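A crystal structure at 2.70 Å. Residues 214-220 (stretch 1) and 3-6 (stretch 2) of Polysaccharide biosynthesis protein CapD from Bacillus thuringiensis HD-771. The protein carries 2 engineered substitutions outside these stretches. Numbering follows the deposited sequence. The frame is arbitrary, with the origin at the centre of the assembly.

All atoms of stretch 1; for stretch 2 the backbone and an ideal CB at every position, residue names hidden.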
ATOM      1  N   THR C 214      16.346   0.593 -31.452  1.00 19.04           N
ATOM      2  CA  THR C 214      15.690   1.340 -30.370  1.00 20.05           C
ATOM      3  C   THR C 214      15.755   2.865 -30.576  1.00 20.21           C
ATOM      4  O   THR C 214      14.717   3.546 -30.581  1.00 19.85           O
ATOM      5  CB  THR C 214      16.286   0.993 -28.978  1.00 21.16           C
ATOM      6  OG1 THR C 214      16.665  -0.393 -28.909  1.00 20.98           O
ATOM      7  CG2 THR C 214      15.265   1.289 -27.866  1.00 21.34           C
ATOM      8  N   ILE C 215      16.966   3.384 -30.770  1.00 20.20           N
ATOM      9  CA  ILE C 215      17.157   4.806 -31.077  1.00 20.30           C
ATOM     10  C   ILE C 215      16.321   5.287 -32.304  1.00 22.01           C
ATOM     11  O   ILE C 215      15.671   6.345 -32.217  1.00 21.69           O
ATOM     12  CB  ILE C 215      18.668   5.141 -31.179  1.00 18.92           C
ATOM     13  CG1 ILE C 215      19.254   5.256 -29.783  1.00 17.57           C
ATOM     14  CG2 ILE C 215      18.915   6.442 -31.923  1.00 19.25           C
ATOM     15  CD1 ILE C 215      20.758   5.169 -29.739  1.00 17.21           C
ATOM     16  N   GLU C 216      16.313   4.526 -33.413  1.00 24.37           N
ATOM     17  CA  GLU C 216      15.445   4.859 -34.601  1.00 26.07           C
ATOM     18  C   GLU C 216      13.973   4.963 -34.245  1.00 25.90           C
ATOM     19  O   GLU C 216      13.312   5.950 -34.571  1.00 26.04           O
ATOM     20  CB  GLU C 216      15.563   3.846 -35.748  1.00 26.54           C
ATOM     21  CG  GLU C 216      16.229   4.416 -36.984  1.00 28.55           C
ATOM     22  CD  GLU C 216      15.269   5.168 -37.901  1.00 29.70           C
ATOM     23  OE1 GLU C 216      14.264   4.562 -38.318  1.00 31.03           O
ATOM     24  OE2 GLU C 216      15.535   6.345 -38.247  1.00 30.08           O
ATOM     25  N   ALA C 217      13.478   3.933 -33.570  1.00 25.46           N
ATOM     26  CA  ALA C 217      12.095   3.910 -33.114  1.00 25.26           C
ATOM     27  C   ALA C 217      11.796   5.065 -32.164  1.00 24.52           C
ATOM     28  O   ALA C 217      10.674   5.530 -32.117  1.00 24.40           O
ATOM     29  CB  ALA C 217      11.772   2.575 -32.461  1.00 25.54           C
ATOM     30  N   MET C 218      12.797   5.514 -31.403  1.00 24.17           N
ATOM     31  CA  MET C 218      12.663   6.735 -30.583  1.00 23.01           C
ATOM     32  C   MET C 218      12.343   7.962 -31.453  1.00 23.43           C
ATOM     33  O   MET C 218      11.451   8.739 -31.134  1.00 21.89           O
ATOM     34  CB  MET C 218      13.953   7.013 -29.805  1.00 22.09           C
ATOM     35  CG  MET C 218      13.768   7.358 -28.343  1.00 21.77           C
ATOM     36  SD  MET C 218      12.235   8.116 -27.785  1.00 20.09           S
ATOM     37  CE  MET C 218      12.338   7.520 -26.109  1.00 20.88           C
ATOM     38  N   LYS C 219      13.088   8.094 -32.556  1.00 24.45           N
ATOM     39  CA  LYS C 219      13.011   9.235 -33.464  1.00 24.84           C
ATOM     40  C   LYS C 219      11.811   9.204 -34.397  1.00 25.96           C
ATOM     41  O   LYS C 219      11.205  10.234 -34.644  1.00 25.26           O
ATOM     42  CB  LYS C 219      14.280   9.294 -34.324  1.00 25.19           C
ATOM     43  CG  LYS C 219      15.570   9.631 -33.583  1.00 25.33           C
ATOM     44  CD  LYS C 219      16.734   8.748 -34.035  1.00 26.67           C
ATOM     45  CE  LYS C 219      17.949   9.526 -34.519  1.00 27.85           C
ATOM     46  NZ  LYS C 219      18.795  10.081 -33.425  1.00 28.27           N
ATOM     47  N   ILE C 220      11.495   8.027 -34.927  1.00 29.01           N
ATOM     48  CA  ILE C 220      10.543   7.868 -36.055  1.00 33.17           C
ATOM     49  C   ILE C 220       9.081   7.665 -35.636  1.00 34.24           C
ATOM     50  O   ILE C 220       8.143   8.039 -36.385  1.00 33.59           O
ATOM     51  CB  ILE C 220      10.953   6.649 -36.949  1.00 35.18           C
ATOM     52  CG1 ILE C 220      12.286   6.913 -37.660  1.00 36.82           C
ATOM     53  CG2 ILE C 220       9.881   6.274 -37.983  1.00 36.50           C
ATOM     54  CD1 ILE C 220      12.329   8.136 -38.565  1.00 37.29           C
ATOM     55  N   UNK C   3      22.134  16.022 -33.783  1.00 34.32           N
ATOM     56  CA  UNK C   3      20.816  15.868 -34.519  1.00 36.68           C
ATOM     57  C   UNK C   3      19.583  15.908 -33.531  1.00 34.01           C
ATOM     58  O   UNK C   3      19.290  16.980 -32.976  1.00 34.69           O
ATOM     59  CB  UNK C   3      20.806  14.545 -35.287  1.00 36.68           C
ATOM     60  N   UNK C   4      18.925  14.764 -33.270  1.00 29.58           N
ATOM     61  CA  UNK C   4      17.616  14.677 -32.587  1.00 26.85           C
ATOM     62  C   UNK C   4      17.649  14.982 -31.065  1.00 26.36           C
ATOM     63  O   UNK C   4      16.731  15.619 -30.527  1.00 25.47           O
ATOM     64  CB  UNK C   4      17.046  13.272 -32.793  1.00 26.85           C
ATOM     65  N   UNK C   5      18.686  14.515 -30.371  1.00 25.80           N
ATOM     66  CA  UNK C   5      18.739  14.621 -28.914  1.00 25.77           C
ATOM     67  C   UNK C   5      19.488  15.862 -28.441  1.00 27.32           C
ATOM     68  O   UNK C   5      19.596  16.095 -27.230  1.00 27.51           O
ATOM     69  CB  UNK C   5      19.398  13.372 -28.326  1.00 25.77           C
ATOM     70  N   UNK C   6      19.994  16.649 -29.398  1.00 28.14           N
ATOM     71  CA  UNK C   6      20.587  17.959 -29.150  1.00 27.14           C
ATOM     72  C   UNK C   6      19.784  18.696 -28.103  1.00 25.58           C
ATOM     73  O   UNK C   6      18.642  19.051 -28.319  1.00 23.33           O
ATOM     74  CB  UNK C   6      20.665  18.780 -30.439  1.00 27.14           C
TER

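Stretch 1 is one helical segment, held by Met218 N to Thr214 O (2.9 Å), Lys219 N to Ile215 O (3.1 Å) and Ile220 N to Glu216 O (2.8 Å). Its surface near stretch 2 is made by Ile215, Met218 and Lys219, and is largely aliphatic apart from the Lys219 ammonium. The backbones are closest at position 4, whose CA lies 7.2 Å from the CA of Lys219, a spacing that leaves room for side chains between them.

At position 3 the CA-to-CB bond points toward the helix, and the ideal CB lies 5.2 Å from Lys219 NZ. An acidic or polar side chain could approach the amine, while a long flexible apolar one could lie along the lysine methylenes; the backbone does not choose between them. The residue is Met3. With chi1 at -165° (t), it brings SD to 4.1 Å from Lys219 CE, a modest contact with the carbon next to the amine.

Position 4 is more constrained. Its CA-to-CB bond also points toward stretch 1, and the ideal CB is 3.7 Å from Lys219 NZ, so the lysine end already occupies the space beside it. Phi/psi of -72/-40 are permissive. The Lys219 methylenes offer a surface for a flat ring or a long aliphatic chain, although an acidic group near the amine would also be reasonable. The deposited Phe4 takes the first course: Lys219 CG lies 3.6 Å from Phe4 CG and 3.8 Å from the ring centroid, 19° off the ring normal. This is a CH-pi contact over one face, with the aliphatic part of the lysine packed on the ring. The ring also reaches the helix backbone, with Phe4 CZ 4.2 Å from Met218 O.

At position 5 CA-to-CB points sideways, and the ideal CB has nothing of stretch 1 within 5.5 Å. A small residue would therefore leave the helix untouched from here; reaching Ile215 and Met218 takes a longer side chain, such as an aromatic or methionine. Phe5, with chi1 at -67° (m), spans the gap. Its ring edge meets two apolar side chains: Phe5 CZ is 4.1 Å from Met218 CG, and Phe5 CE2 is 4.3 Å from Ile215 CG2. Lys219 NZ approaches the same Phe5 CE2 at 4.1 Å, obliquely.

Position 6 is out of reach of stretch 1, which therefore sets no preference. Lys6 makes no contact with it. No hydrogen bond crosses between the stretches; packing accounts for the 283 Å² they bury together.

Stretch 2 3-6: MFFK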
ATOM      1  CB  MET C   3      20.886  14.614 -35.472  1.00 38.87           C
ATOM      2  CG  MET C   3      19.813  14.462 -36.581  1.00 39.96           C
ATOM      3  SD  MET C   3      18.634  13.070 -36.413  1.00 39.13           S
ATOM      4  CE  MET C   3      18.690  12.348 -38.056  1.00 38.68           C
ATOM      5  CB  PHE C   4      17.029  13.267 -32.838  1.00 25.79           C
ATOM      6  CG  PHE C   4      15.605  13.058 -32.336  1.00 25.15           C
ATOM      7  CD1 PHE C   4      14.502  13.420 -33.118  1.00 24.77           C
ATOM      8  CD2 PHE C   4      15.367  12.430 -31.110  1.00 24.45           C
ATOM      9  CE1 PHE C   4      13.203  13.190 -32.674  1.00 24.65           C
ATOM     10  CE2 PHE C   4      14.074  12.214 -30.653  1.00 24.10           C
ATOM     11  CZ  PHE C   4      12.989  12.591 -31.440  1.00 24.47           C
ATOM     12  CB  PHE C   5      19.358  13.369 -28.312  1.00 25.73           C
ATOM     13  CG  PHE C   5      18.522  12.123 -28.494  1.00 25.83           C
ATOM     14  CD1 PHE C   5      17.249  12.036 -27.936  1.00 25.62           C
ATOM     15  CD2 PHE C   5      19.022  11.014 -29.190  1.00 25.73           C
ATOM     16  CE1 PHE C   5      16.481  10.881 -28.074  1.00 26.06           C
ATOM     17  CE2 PHE C   5      18.261   9.862 -29.331  1.00 26.17           C
ATOM     18  CZ  PHE C   5      16.984   9.794 -28.774  1.00 26.17           C
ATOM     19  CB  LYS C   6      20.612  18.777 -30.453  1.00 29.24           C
ATOM     20  CG  LYS C   6      21.248  20.166 -30.362  1.00 30.29           C
ATOM     21  CD  LYS C   6      22.773  20.099 -30.405  1.00 30.94           C
ATOM     22  CE  LYS C   6      23.418  21.483 -30.396  1.00 31.18           C
ATOM     23  NZ  LYS C   6      23.042  22.322 -31.572  1.00 30.69           N
TER
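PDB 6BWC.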